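PDB 6JWK: probable glutathione S-transferase from Pseudomonas aeruginosa, which is a zeta-class member of the glutathione transferase superfamily and probably catalyses the glutathione-dependent cis-trans isomerisation of maleylpyruvate. Local coordinates for residues A20-D25 and A75-P80; C102-L107 and H133-G138. All coordinates share one frame; numbering follows the deposited sequence.

Contact 1: residues A20-D25 and A75-P80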
ATOM      1  N   ALA B  20      -7.065  19.353   2.465  1.00 20.22           N
ATOM      2  CA  ALA B  20      -7.589  20.487   1.669  1.00 22.31           C
ATOM      3  C   ALA B  20      -8.994  20.125   1.193  1.00 23.16           C
ATOM      4  O   ALA B  20      -9.882  20.954   1.392  1.00 24.12           O
ATOM      5  CB  ALA B  20      -6.673  20.864   0.538  1.00 22.06           C
ATOM      6  N   LEU B  21      -9.233  18.896   0.718  1.00 20.02           N
ATOM      7  CA  LEU B  21     -10.589  18.494   0.275  1.00 21.96           C
ATOM      8  C   LEU B  21     -11.585  18.539   1.445  1.00 24.91           C
ATOM      9  O   LEU B  21     -12.773  18.855   1.219  1.00 24.98           O
ATOM     10  CB  LEU B  21     -10.523  17.103  -0.366  1.00 20.10           C
ATOM     11  CG  LEU B  21      -9.799  17.058  -1.703  1.00 19.92           C
ATOM     12  CD1 LEU B  21      -9.597  15.605  -2.133  1.00 20.58           C
ATOM     13  CD2 LEU B  21     -10.603  17.829  -2.756  1.00 21.23           C
ATOM     14  N   LYS B  22     -11.135  18.244   2.662  1.00 24.22           N
ATOM     15  CA  LYS B  22     -12.012  18.268   3.853  1.00 25.79           C
ATOM     16  C   LYS B  22     -12.232  19.716   4.323  1.00 27.78           C
ATOM     17  O   LYS B  22     -13.164  19.901   5.073  1.00 29.36           O
ATOM     18  CB  LYS B  22     -11.382  17.480   5.011  1.00 24.85           C
ATOM     19  CG  LYS B  22     -11.280  15.980   4.775  1.00 25.13           C
ATOM     20  CD  LYS B  22     -12.603  15.277   4.804  1.00 26.10           C
ATOM     21  CE  LYS B  22     -12.489  13.775   4.979  1.00 24.36           C
ATOM     22  NZ  LYS B  22     -13.769  13.124   4.586  1.00 26.23           N
ATOM     23  N   GLY B  23     -11.356  20.656   3.963  1.00 30.48           N
ATOM     24  CA  GLY B  23     -11.337  22.046   4.465  1.00 33.72           C
ATOM     25  C   GLY B  23     -10.686  22.147   5.835  1.00 39.45           C
ATOM     26  O   GLY B  23     -11.079  23.030   6.606  1.00 37.80           O
ATOM     27  N   LEU B  24      -9.700  21.293   6.128  1.00 42.01           N
ATOM     28  CA  LEU B  24      -8.940  21.244   7.411  1.00 42.54           C
ATOM     29  C   LEU B  24      -7.457  21.583   7.184  1.00 43.07           C
ATOM     30  O   LEU B  24      -6.613  21.077   7.946  1.00 46.53           O
ATOM     31  CB  LEU B  24      -9.051  19.814   7.973  1.00 43.18           C
ATOM     32  CG  LEU B  24     -10.453  19.286   8.269  1.00 44.31           C
ATOM     33  CD1 LEU B  24     -10.412  17.804   8.558  1.00 44.12           C
ATOM     34  CD2 LEU B  24     -11.092  20.028   9.427  1.00 47.73           C
ATOM     35  N   ASP B  25      -7.064  22.315   6.144  1.00 50.64           N
ATOM     36  CA  ASP B  25      -5.607  22.396   5.819  1.00 58.10           C
ATOM     37  C   ASP B  25      -4.885  23.455   6.690  1.00 57.81           C
ATOM     38  O   ASP B  25      -3.638  23.525   6.585  1.00 51.88           O
ATOM     39  CB  ASP B  25      -5.355  22.546   4.316  1.00 61.50           C
ATOM     40  CG  ASP B  25      -6.013  23.776   3.737  1.00 70.01           C
ATOM     41  OD1 ASP B  25      -5.604  24.885   4.156  1.00 74.15           O
ATOM     42  OD2 ASP B  25      -6.960  23.618   2.928  1.00 60.33           O
ATOM     43  N   ALA B  75     -13.418   9.227   9.220  1.00 27.73           N
ATOM     44  CA  ALA B  75     -14.050   9.089  10.554  1.00 27.36           C
ATOM     45  C   ALA B  75     -14.118  10.450  11.239  1.00 30.19           C
ATOM     46  O   ALA B  75     -15.161  10.761  11.807  1.00 29.77           O
ATOM     47  CB  ALA B  75     -13.276   8.119  11.404  1.00 28.61           C
ATOM     48  N   VAL B  76     -13.045  11.245  11.144  1.00 30.60           N
ATOM     49  CA  VAL B  76     -12.925  12.573  11.799  1.00 32.76           C
ATOM     50  C   VAL B  76     -13.998  13.519  11.251  1.00 32.00           C
ATOM     51  O   VAL B  76     -14.621  14.200  12.057  1.00 34.60           O
ATOM     52  CB  VAL B  76     -11.526  13.170  11.588  1.00 35.33           C
ATOM     53  CG1 VAL B  76     -11.482  14.620  12.060  1.00 38.38           C
ATOM     54  CG2 VAL B  76     -10.457  12.329  12.259  1.00 33.72           C
ATOM     55  N   GLN B  77     -14.208  13.543   9.939  1.00 30.67           N
ATOM     56  CA  GLN B  77     -15.208  14.416   9.246  1.00 29.62           C
ATOM     57  C   GLN B  77     -15.657  13.691   7.990  1.00 28.45           C
ATOM     58  O   GLN B  77     -14.997  13.735   6.940  1.00 29.64           O
ATOM     59  CB  GLN B  77     -14.604  15.765   8.870  1.00 30.28           C
ATOM     60  CG  GLN B  77     -15.599  16.720   8.227  1.00 29.06           C
ATOM     61  CD  GLN B  77     -14.856  17.912   7.685  1.00 31.38           C
ATOM     62  OE1 GLN B  77     -14.168  18.591   8.433  1.00 29.56           O
ATOM     63  NE2 GLN B  77     -14.903  18.123   6.372  1.00 25.61           N
ATOM     64  N   PRO B  78     -16.754  12.941   8.097  1.00 29.75           N
ATOM     65  CA  PRO B  78     -17.198  12.085   7.012  1.00 31.13           C
ATOM     66  C   PRO B  78     -17.360  12.783   5.651  1.00 32.08           C
ATOM     67  O   PRO B  78     -17.004  12.168   4.671  1.00 30.73           O
ATOM     68  CB  PRO B  78     -18.547  11.585   7.555  1.00 32.48           C
ATOM     69  CG  PRO B  78     -18.322  11.537   9.051  1.00 33.08           C
ATOM     70  CD  PRO B  78     -17.576  12.820   9.314  1.00 29.67           C
ATOM     71  N   GLU B  79     -17.936  13.990   5.621  1.00 33.27           N
ATOM     72  CA  GLU B  79     -18.259  14.735   4.370  1.00 35.89           C
ATOM     73  C   GLU B  79     -17.206  15.805   4.117  1.00 30.24           C
ATOM     74  O   GLU B  79     -16.754  16.448   5.061  1.00 33.29           O
ATOM     75  CB  GLU B  79     -19.634  15.400   4.478  1.00 40.49           C
ATOM     76  CG  GLU B  79     -20.780  14.418   4.439  1.00 40.15           C
ATOM     77  CD  GLU B  79     -20.863  13.640   3.144  1.00 45.91           C
ATOM     78  OE1 GLU B  79     -20.570  14.216   2.081  1.00 45.89           O
ATOM     79  OE2 GLU B  79     -21.167  12.447   3.203  1.00 50.50           O
ATOM     80  N   PRO B  80     -16.715  16.005   2.872  1.00 27.50           N
ATOM     81  CA  PRO B  80     -16.941  15.084   1.754  1.00 29.44           C
ATOM     82  C   PRO B  80     -16.031  13.828   1.838  1.00 28.50           C
ATOM     83  O   PRO B  80     -14.931  13.894   2.376  1.00 23.46           O
ATOM     84  CB  PRO B  80     -16.574  15.947   0.556  1.00 28.19           C
ATOM     85  CG  PRO B  80     -15.409  16.775   1.088  1.00 29.65           C
ATOM     86  CD  PRO B  80     -15.833  17.124   2.507  1.00 27.14           C
TER

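Contact 2: residues C102-L107 and H133-G138. With SO4 (sulfate ion), chain I.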
ATOM      1  N   CYS B 102       1.554   0.983  -3.618  1.00 20.79           N
ATOM      2  CA  CYS B 102       2.254  -0.319  -3.415  1.00 23.56           C
ATOM      3  C   CYS B 102       3.177  -0.658  -4.593  1.00 25.03           C
ATOM      4  O   CYS B 102       4.240  -1.192  -4.329  1.00 24.97           O
ATOM      5  CB  CYS B 102       1.288  -1.488  -3.253  1.00 22.83           C
ATOM      6  SG  CYS B 102       0.236  -1.288  -1.810  1.00 25.07           S
ATOM      7  N   ASP B 103       2.786  -0.362  -5.836  1.00 23.88           N
ATOM      8  CA  ASP B 103       3.448  -0.924  -7.047  1.00 23.98           C
ATOM      9  C   ASP B 103       4.253   0.128  -7.789  1.00 23.63           C
ATOM     10  O   ASP B 103       4.991  -0.274  -8.705  1.00 24.58           O
ATOM     11  CB  ASP B 103       2.450  -1.594  -7.986  1.00 27.35           C
ATOM     12  CG  ASP B 103       1.789  -2.823  -7.352  1.00 30.06           C
ATOM     13  OD1 ASP B 103       2.264  -3.243  -6.264  1.00 37.03           O
ATOM     14  OD2 ASP B 103       0.786  -3.306  -7.902  1.00 33.16           O
ATOM     15  N   ILE B 104       4.106   1.420  -7.474  1.00 22.41           N
ATOM     16  CA  ILE B 104       4.935   2.466  -8.159  1.00 21.35           C
ATOM     17  C   ILE B 104       5.805   3.207  -7.148  1.00 22.59           C
ATOM     18  O   ILE B 104       7.070   3.057  -7.206  1.00 23.08           O
ATOM     19  CB  ILE B 104       4.083   3.468  -8.959  1.00 22.54           C
ATOM     20  CG1 ILE B 104       3.091   2.778  -9.887  1.00 24.31           C
ATOM     21  CG2 ILE B 104       5.007   4.411  -9.692  1.00 25.44           C
ATOM     22  CD1 ILE B 104       2.184   3.740 -10.631  1.00 26.67           C
ATOM     23  N   HIS B 105       5.177   4.007  -6.279  1.00 20.99           N
ATOM     24  CA  HIS B 105       5.868   4.991  -5.418  1.00 23.54           C
ATOM     25  C   HIS B 105       6.952   4.328  -4.567  1.00 24.85           C
ATOM     26  O   HIS B 105       8.048   4.874  -4.472  1.00 24.44           O
ATOM     27  CB  HIS B 105       4.892   5.763  -4.542  1.00 25.48           C
ATOM     28  CG  HIS B 105       5.608   6.789  -3.750  1.00 27.62           C
ATOM     29  ND1 HIS B 105       6.294   7.814  -4.363  1.00 26.00           N
ATOM     30  CD2 HIS B 105       5.840   6.884  -2.423  1.00 25.19           C
ATOM     31  CE1 HIS B 105       6.901   8.521  -3.430  1.00 29.34           C
ATOM     32  NE2 HIS B 105       6.637   7.958  -2.239  1.00 28.41           N
ATOM     33  N   PRO B 106       6.732   3.159  -3.916  1.00 23.06           N
ATOM     34  CA  PRO B 106       7.771   2.616  -3.027  1.00 22.97           C
ATOM     35  C   PRO B 106       9.125   2.330  -3.710  1.00 22.62           C
ATOM     36  O   PRO B 106      10.149   2.408  -3.040  1.00 28.29           O
ATOM     37  CB  PRO B 106       7.182   1.307  -2.525  1.00 21.39           C
ATOM     38  CG  PRO B 106       5.683   1.533  -2.620  1.00 23.41           C
ATOM     39  CD  PRO B 106       5.525   2.327  -3.927  1.00 21.67           C
ATOM     40  N   LEU B 107       9.113   2.032  -4.999  1.00 22.88           N
ATOM     41  CA  LEU B 107      10.354   1.773  -5.776  1.00 28.94           C
ATOM     42  C   LEU B 107      11.038   3.087  -6.153  1.00 31.39           C
ATOM     43  O   LEU B 107      12.232   3.040  -6.413  1.00 32.37           O
ATOM     44  CB  LEU B 107      10.013   0.946  -7.009  1.00 29.65           C
ATOM     45  CG  LEU B 107       9.267  -0.344  -6.697  1.00 34.82           C
ATOM     46  CD1 LEU B 107       8.991  -1.134  -7.957  1.00 36.60           C
ATOM     47  CD2 LEU B 107      10.086  -1.161  -5.737  1.00 40.11           C
ATOM     48  N   HIS B 133      11.022   2.888 -15.672  1.00 29.22           N
ATOM     49  CA  HIS B 133      10.495   1.510 -15.868  1.00 27.54           C
ATOM     50  C   HIS B 133       9.275   1.273 -14.934  1.00 25.34           C
ATOM     51  O   HIS B 133       8.257   0.769 -15.394  1.00 28.17           O
ATOM     52  CB  HIS B 133      11.611   0.445 -15.708  1.00 31.42           C
ATOM     53  CG  HIS B 133      11.096  -0.960 -15.689  1.00 33.96           C
ATOM     54  ND1 HIS B 133      10.609  -1.599 -16.823  1.00 34.46           N
ATOM     55  CD2 HIS B 133      10.953  -1.843 -14.673  1.00 34.02           C
ATOM     56  CE1 HIS B 133      10.225  -2.820 -16.511  1.00 36.01           C
ATOM     57  NE2 HIS B 133      10.399  -2.983 -15.193  1.00 32.20           N
ATOM     58  N   TRP B 134       9.384   1.556 -13.652  1.00 25.13           N
ATOM     59  CA  TRP B 134       8.314   1.252 -12.675  1.00 27.57           C
ATOM     60  C   TRP B 134       7.156   2.219 -12.985  1.00 30.13           C
ATOM     61  O   TRP B 134       5.972   1.800 -12.909  1.00 28.70           O
ATOM     62  CB  TRP B 134       8.859   1.369 -11.245  1.00 26.54           C
ATOM     63  CG  TRP B 134      10.013   0.447 -10.976  1.00 25.52           C
ATOM     64  CD1 TRP B 134      11.244   0.805 -10.528  1.00 26.19           C
ATOM     65  CD2 TRP B 134      10.066  -0.968 -11.204  1.00 24.44           C
ATOM     66  NE1 TRP B 134      12.063  -0.291 -10.453  1.00 28.35           N
ATOM     67  CE2 TRP B 134      11.374  -1.390 -10.884  1.00 26.84           C
ATOM     68  CE3 TRP B 134       9.144  -1.934 -11.615  1.00 28.22           C
ATOM     69  CZ2 TRP B 134      11.783  -2.720 -10.990  1.00 27.78           C
ATOM     70  CZ3 TRP B 134       9.531  -3.259 -11.689  1.00 29.83           C
ATOM     71  CH2 TRP B 134      10.837  -3.645 -11.378  1.00 30.02           C
ATOM     72  N   VAL B 135       7.483   3.461 -13.364  1.00 26.61           N
ATOM     73  CA  VAL B 135       6.459   4.441 -13.804  1.00 25.25           C
ATOM     74  C   VAL B 135       5.707   3.886 -15.019  1.00 25.18           C
ATOM     75  O   VAL B 135       4.474   3.883 -14.946  1.00 22.05           O
ATOM     76  CB  VAL B 135       7.021   5.858 -14.024  1.00 27.76           C
ATOM     77  CG1 VAL B 135       6.074   6.736 -14.839  1.00 27.52           C
ATOM     78  CG2 VAL B 135       7.307   6.534 -12.686  1.00 30.06           C
ATOM     79  N   ALA B 136       6.359   3.439 -16.088  1.00 25.01           N
ATOM     80  CA  ALA B 136       5.643   3.012 -17.329  1.00 25.41           C
ATOM     81  C   ALA B 136       4.754   1.809 -17.026  1.00 27.64           C
ATOM     82  O   ALA B 136       3.599   1.821 -17.384  1.00 28.06           O
ATOM     83  CB  ALA B 136       6.618   2.669 -18.461  1.00 26.04           C
ATOM     84  N   GLU B 137       5.285   0.802 -16.351  1.00 30.87           N
ATOM     85  CA  GLU B 137       4.519  -0.406 -15.971  1.00 31.09           C
ATOM     86  C   GLU B 137       3.287   0.009 -15.159  1.00 26.09           C
ATOM     87  O   GLU B 137       2.191  -0.478 -15.474  1.00 25.74           O
ATOM     88  CB  GLU B 137       5.355  -1.347 -15.091  1.00 33.36           C
ATOM     89  CG  GLU B 137       6.640  -1.806 -15.734  1.00 42.93           C
ATOM     90  CD  GLU B 137       6.450  -2.970 -16.669  1.00 47.68           C
ATOM     91  OE1 GLU B 137       5.931  -3.988 -16.209  1.00 57.52           O
ATOM     92  OE2 GLU B 137       6.762  -2.820 -17.851  1.00 55.16           O
ATOM     93  N   GLY B 138       3.473   0.838 -14.128  1.00 24.27           N
ATOM     94  CA  GLY B 138       2.374   1.198 -13.206  1.00 23.37           C
ATOM     95  C   GLY B 138       1.332   2.109 -13.860  1.00 23.17           C
ATOM     96  O   GLY B 138       0.145   1.887 -13.667  1.00 22.03           O
TER
HETATM   97  S   SO4 I 303       8.871  10.570  -0.726  1.00 62.36           S
HETATM   98  O1  SO4 I 303       7.606  10.212  -0.154  1.00 42.43           O
HETATM   99  O2  SO4 I 303       9.682   9.419  -0.958  1.00 71.46           O
HETATM  100  O3  SO4 I 303       8.721  11.226  -2.010  1.00 63.93           O
HETATM  101  O4  SO4 I 303       9.534  11.437   0.204  1.00 72.00           O
HETATM  102  O   HOH W   1       5.366  -0.364 -11.342  1.00 27.92           O

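Contact 1: residues A20-D25 and A75-P80
Two side chains, Lys22 and Gln77, carry nearly all the polar chemistry between the end of helix 10-22 and the loop that leaves helix 66-76, Lys22 reaching two backbone oxygens across the contact and Gln77 one. The chain of Lys22 bends at chi2 (-71°), then runs out extended, which brings its ammonium group into the turn formed by residues 77-80. There Lys22 NZ donates to Pro80 O at 2.6 Å, from above the carbonyl plane, and to Gln77 O at 2.7 Å, nearly along the C=O axis. A salt bridge to Asp74 gives the buried amine an anionic partner, which would be expected to favour its protonated state.

Gln77 returns the grip. With CG anti to the backbone N (chi1 -177°) and the chain extended beyond it, the carboxamide comes up to the C-terminal end of helix 10-22. Gln77 NE2 donates to Lys22 O at 2.8 Å, an almost straight bond in the carbonyl plane on a lone pair, and also to Glu79 O at 2.8 Å. Both acceptors lie close to the amide plane, so the two bonds fix the rotation of the group. The bonded Lys22 carbonyl belongs to a helix end closed by a Schellman motif, with Gly23 at positive phi.

The other contacts set carbon against oxygen. Leu24 meets Gln77 tip to tip, CD2 lying 3.5 Å from OE1, while the ring of Pro80, which follows a cis peptide bond, sets CG 3.4 Å from Leu21 O.

The contact joins the C-terminal ends of two helices of the thioredoxin-like domain at the surface; Leu82 packs on Leu21 and Lys22, helix 198-203 covers Ala20 and Leu21, Val76 packs on Met1, just before strand 2-5, and Ala75 on Pro87 of the second subunit.

Contact 2: residues C102-L107 and H133-G138
Residues 102-107 turn from the end of helix 87-103 into the weakly bonded helix 105-108, and the kink at Ile104 brings the chain against one face of helix 124-149. The CA atoms of Ile104 and Trp134 come within 5.8 Å. A water bridges the two backbones, donating to Asp103 O and to Trp134 O at 2.7 Å each.

Leu107 crosses the indole of Trp134 at about a right angle. Its CD1 methyl sits over the face of the five-membered ring, 3.6 Å from the centroid and 17° off the normal, a CH-pi contact; on the opposite indole face lies CD2 of His133. With no side chain on Gly138, Ile104 CG1 and CD1 lie directly against the helix backbone, CD1 3.6 Å from Gly138 CA. The other Ile104 branch, CG2, touches Val135 CG2 at 4.3 Å.

Trp130 meets Trp134 edge-to-face, and Arg111 of the second subunit bonds to Asp103 O. This is helix packing within the all-helical C-terminal domain of the GST fold, next to the dimer interface. Direct contacts are hydrocarbon and CH-pi ones; the water supplies the polar link, sharing Asp103 O with that arginine and Trp134 O with Gly138 N.

Overall arrangement
Contact 1 and contact 2 follow in series along the chain, on opposite sides of its centre, with centres 29 Å apart and nearest atoms about 18 Å apart. Contact 1 joins the C-terminal ends of two helices of the thioredoxin-like domain at the surface, whereas contact 2 packs helices of the all-helical C-terminal domain at the subunit interface. Helix 10-22 relates them: its far end enters contact 1, while its opening residues Ser10, Thr11 and Arg14 touch His105. There a sulfate, probably from the crystallisation liquor, accepts a hydrogen bond from His105 NE2 and another from Ser10 N. This anion site between the domains is consistent with the glutathione-binding region of zeta-class enzymes.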